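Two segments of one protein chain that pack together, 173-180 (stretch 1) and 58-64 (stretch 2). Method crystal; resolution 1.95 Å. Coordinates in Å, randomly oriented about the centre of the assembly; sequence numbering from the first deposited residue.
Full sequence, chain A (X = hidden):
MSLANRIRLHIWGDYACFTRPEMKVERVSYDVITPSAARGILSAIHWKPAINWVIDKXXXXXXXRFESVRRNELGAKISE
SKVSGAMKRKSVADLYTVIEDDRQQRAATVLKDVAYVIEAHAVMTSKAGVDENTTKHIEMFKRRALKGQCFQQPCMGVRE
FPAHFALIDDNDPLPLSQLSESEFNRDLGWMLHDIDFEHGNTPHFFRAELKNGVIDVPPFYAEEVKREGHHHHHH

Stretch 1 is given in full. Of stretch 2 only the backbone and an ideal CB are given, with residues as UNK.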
# COMPACT_ATOMS: atom_id res chain seq x y z
N PRO A 173 15.33 -10.67 -2.54
CA PRO A 173 15.65 -9.73 -1.44
C PRO A 173 14.78 -8.47 -1.42
O PRO A 173 14.18 -8.14 -2.42
CB PRO A 173 17.10 -9.35 -1.74
CG PRO A 173 17.20 -9.43 -3.22
CD PRO A 173 16.22 -10.48 -3.70
N LEU A 174 14.68 -7.80 -0.27
CA LEU A 174 13.96 -6.52 -0.21
C LEU A 174 14.85 -5.50 -0.90
O LEU A 174 16.07 -5.52 -0.71
CB LEU A 174 13.66 -6.07 1.23
CG LEU A 174 12.62 -6.83 2.07
CD1 LEU A 174 12.92 -6.66 3.58
CD2 LEU A 174 11.19 -6.39 1.77
N PRO A 175 14.26 -4.60 -1.72
CA PRO A 175 15.07 -3.46 -2.18
C PRO A 175 15.70 -2.73 -1.01
O PRO A 175 15.12 -2.70 0.07
CB PRO A 175 14.04 -2.55 -2.86
CG PRO A 175 12.83 -3.41 -3.12
CD PRO A 175 12.84 -4.49 -2.10
N LEU A 176 16.86 -2.14 -1.22
CA LEU A 176 17.51 -1.35 -0.17
C LEU A 176 16.77 -0.02 -0.09
O LEU A 176 16.22 0.44 -1.08
CB LEU A 176 19.01 -1.15 -0.45
CG LEU A 176 19.43 -0.86 -1.90
CD1 LEU A 176 20.87 -0.32 -1.95
CD2 LEU A 176 19.30 -2.10 -2.82
N SER A 177 16.69 0.56 1.11
CA SER A 177 16.12 1.88 1.29
C SER A 177 17.14 2.84 0.68
O SER A 177 18.35 2.60 0.78
CB SER A 177 15.92 2.24 2.77
OG SER A 177 14.53 2.45 3.13
N GLN A 178 16.66 3.93 0.10
CA GLN A 178 17.54 5.04 -0.24
C GLN A 178 17.22 6.21 0.68
O GLN A 178 17.36 7.35 0.31
CB GLN A 178 17.34 5.41 -1.71
CG GLN A 178 17.72 4.30 -2.69
CD GLN A 178 17.56 4.75 -4.12
OE1 GLN A 178 16.47 4.66 -4.69
NE2 GLN A 178 18.64 5.24 -4.72
N LEU A 179 16.76 5.91 1.90
CA LEU A 179 16.35 6.94 2.84
C LEU A 179 17.55 7.56 3.55
O LEU A 179 18.49 6.83 3.87
CB LEU A 179 15.43 6.35 3.90
CG LEU A 179 13.99 6.09 3.49
CD1 LEU A 179 13.17 5.67 4.72
CD2 LEU A 179 13.38 7.28 2.79
N SER A 180 17.51 8.88 3.81
CA SER A 180 18.55 9.51 4.63
C SER A 180 18.60 8.84 6.00
O SER A 180 17.53 8.54 6.58
CB SER A 180 18.36 11.04 4.79
OG SER A 180 17.00 11.44 4.86
N UNK A 58 4.62 -1.41 5.77
CA UNK A 58 4.92 -0.64 4.59
C UNK A 58 6.37 -0.19 4.70
O UNK A 58 6.71 0.57 5.60
CB UNK A 58 3.97 0.55 4.44
N UNK A 59 7.20 -0.66 3.78
CA UNK A 59 8.58 -0.23 3.67
C UNK A 59 8.67 0.96 2.74
O UNK A 59 8.25 0.87 1.59
CB UNK A 59 9.47 -1.37 3.18
N UNK A 60 9.26 2.05 3.21
CA UNK A 60 9.39 3.27 2.45
C UNK A 60 10.82 3.39 1.97
O UNK A 60 11.73 3.55 2.78
CB UNK A 60 8.98 4.49 3.28
N UNK A 61 10.99 3.36 0.64
CA UNK A 61 12.31 3.15 0.01
C UNK A 61 12.98 4.43 -0.47
O UNK A 61 14.21 4.47 -0.58
CB UNK A 61 12.17 2.20 -1.18
N UNK A 62 12.21 5.47 -0.76
CA UNK A 62 12.75 6.63 -1.38
C UNK A 62 12.43 7.90 -0.57
O UNK A 62 11.43 7.95 0.12
CB UNK A 62 12.21 6.74 -2.81
N UNK A 63 13.32 8.90 -0.63
CA UNK A 63 13.11 10.12 0.14
C UNK A 63 11.76 10.76 -0.19
O UNK A 63 11.31 10.71 -1.32
CB UNK A 63 14.24 11.11 -0.13
N UNK A 64 11.11 11.24 0.86
CA UNK A 64 9.81 11.89 0.80
C UNK A 64 9.96 13.27 0.14
O UNK A 64 10.61 14.16 0.71
CB UNK A 64 9.20 12.02 2.20

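Position 58 lies in a strand. Nothing of stretch 1 comes within 5.5 Å of its ideal CB, so this contact sets no preference. The deposited residue is Ile 58, which makes no contact here.

Position 59 is also in the strand, and its CA-to-CB bond points toward stretch 1. The nearest atom to the ideal CB is Leu 174 CD2, at 5.5 Å. A long apolar or aromatic side chain could reach the leucine methyls. The residue is Tyr 59. Leu 174 CD2 sits over one face of the ring, 4.2 Å from its centroid and 11° off the normal, a CH-pi contact. Leu 174 CD1 lies 3.9 Å from Tyr 59 CE1. The hydroxyl is hydrogen-bonded elsewhere in the structure.

Position 60 points sideways. Its ideal CB is 4.6 Å from Leu 179 CD1, so an apolar side chain of modest size would suit. The residue is Val 60. Its CG1 lies 4.4 Å from Leu 179 CD2. The backbone also takes part: Val 60 O is 3.0 Å from Ser 177 OG and 3.2 Å from Leu 179 CD1.

Position 61 is where the backbones come closest, with its CA 4.2 Å from the CA of Ser 177. Its carbonyl accepts a hydrogen bond from Gln 178 N, at 2.6 Å from N to O and 165° at the hydrogen. The CA-to-CB bond points away, but Pro 175 offers an apolar ring nearby. Leucine, isoleucine or methionine could turn back to it. The residue is Leu 61, with chi1 m and chi2 t. The end of its side chain comes nearer to stretch 1, and its CD1 packs 3.7 Å from Pro 175 CB.

Position 62 points away, with Gln 178 OE1 5.1 Å from the ideal CB. A long polar or basic chain would suit, though the contact does not demand one. The residue is Lys 62. Its CE passes 3.5 Å from Gln 178 OE1.

Position 63 points sideways, and its ideal CB is 4.9 Å from both Leu 179 CD2 and Gln 178 O. Phi of -56° and psi of 139° allow proline, but other compact residues would also fit. The residue is Pro 63. Its CG lies 3.7 Å from Gln 178 O.

Position 64 has no stretch 1 atom within 5.5 Å of its ideal CB. The residue is Ile 64, which makes no contact here.

Stretch 2, residues 58-64: IYVLKPI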
# COMPACT_ATOMS: atom_id res chain seq x y z
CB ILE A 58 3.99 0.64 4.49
CG1 ILE A 58 2.52 0.22 4.35
CG2 ILE A 58 4.47 1.53 3.38
CD1 ILE A 58 1.50 1.34 4.75
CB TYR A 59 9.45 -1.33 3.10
CG TYR A 59 9.51 -2.59 3.91
CD1 TYR A 59 10.60 -2.87 4.73
CD2 TYR A 59 8.47 -3.51 3.85
CE1 TYR A 59 10.64 -4.09 5.45
CE2 TYR A 59 8.49 -4.68 4.57
CZ TYR A 59 9.59 -4.99 5.35
OH TYR A 59 9.56 -6.20 6.02
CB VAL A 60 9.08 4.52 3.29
CG1 VAL A 60 9.25 5.76 2.43
CG2 VAL A 60 7.70 4.44 3.83
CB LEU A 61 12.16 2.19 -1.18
CG LEU A 61 11.55 0.84 -0.85
CD1 LEU A 61 11.49 -0.03 -2.10
CD2 LEU A 61 12.38 0.18 0.25
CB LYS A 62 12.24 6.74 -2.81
CG LYS A 62 12.91 5.77 -3.77
CD LYS A 62 12.45 6.01 -5.18
CE LYS A 62 13.53 5.74 -6.21
NZ LYS A 62 12.97 5.74 -7.60
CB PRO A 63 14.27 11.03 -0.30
CG PRO A 63 15.23 10.13 -0.99
CD PRO A 63 14.44 9.03 -1.57
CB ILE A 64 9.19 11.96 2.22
CG1 ILE A 64 9.07 10.54 2.80
CG2 ILE A 64 7.78 12.63 2.19
CD1 ILE A 64 8.63 10.43 4.24
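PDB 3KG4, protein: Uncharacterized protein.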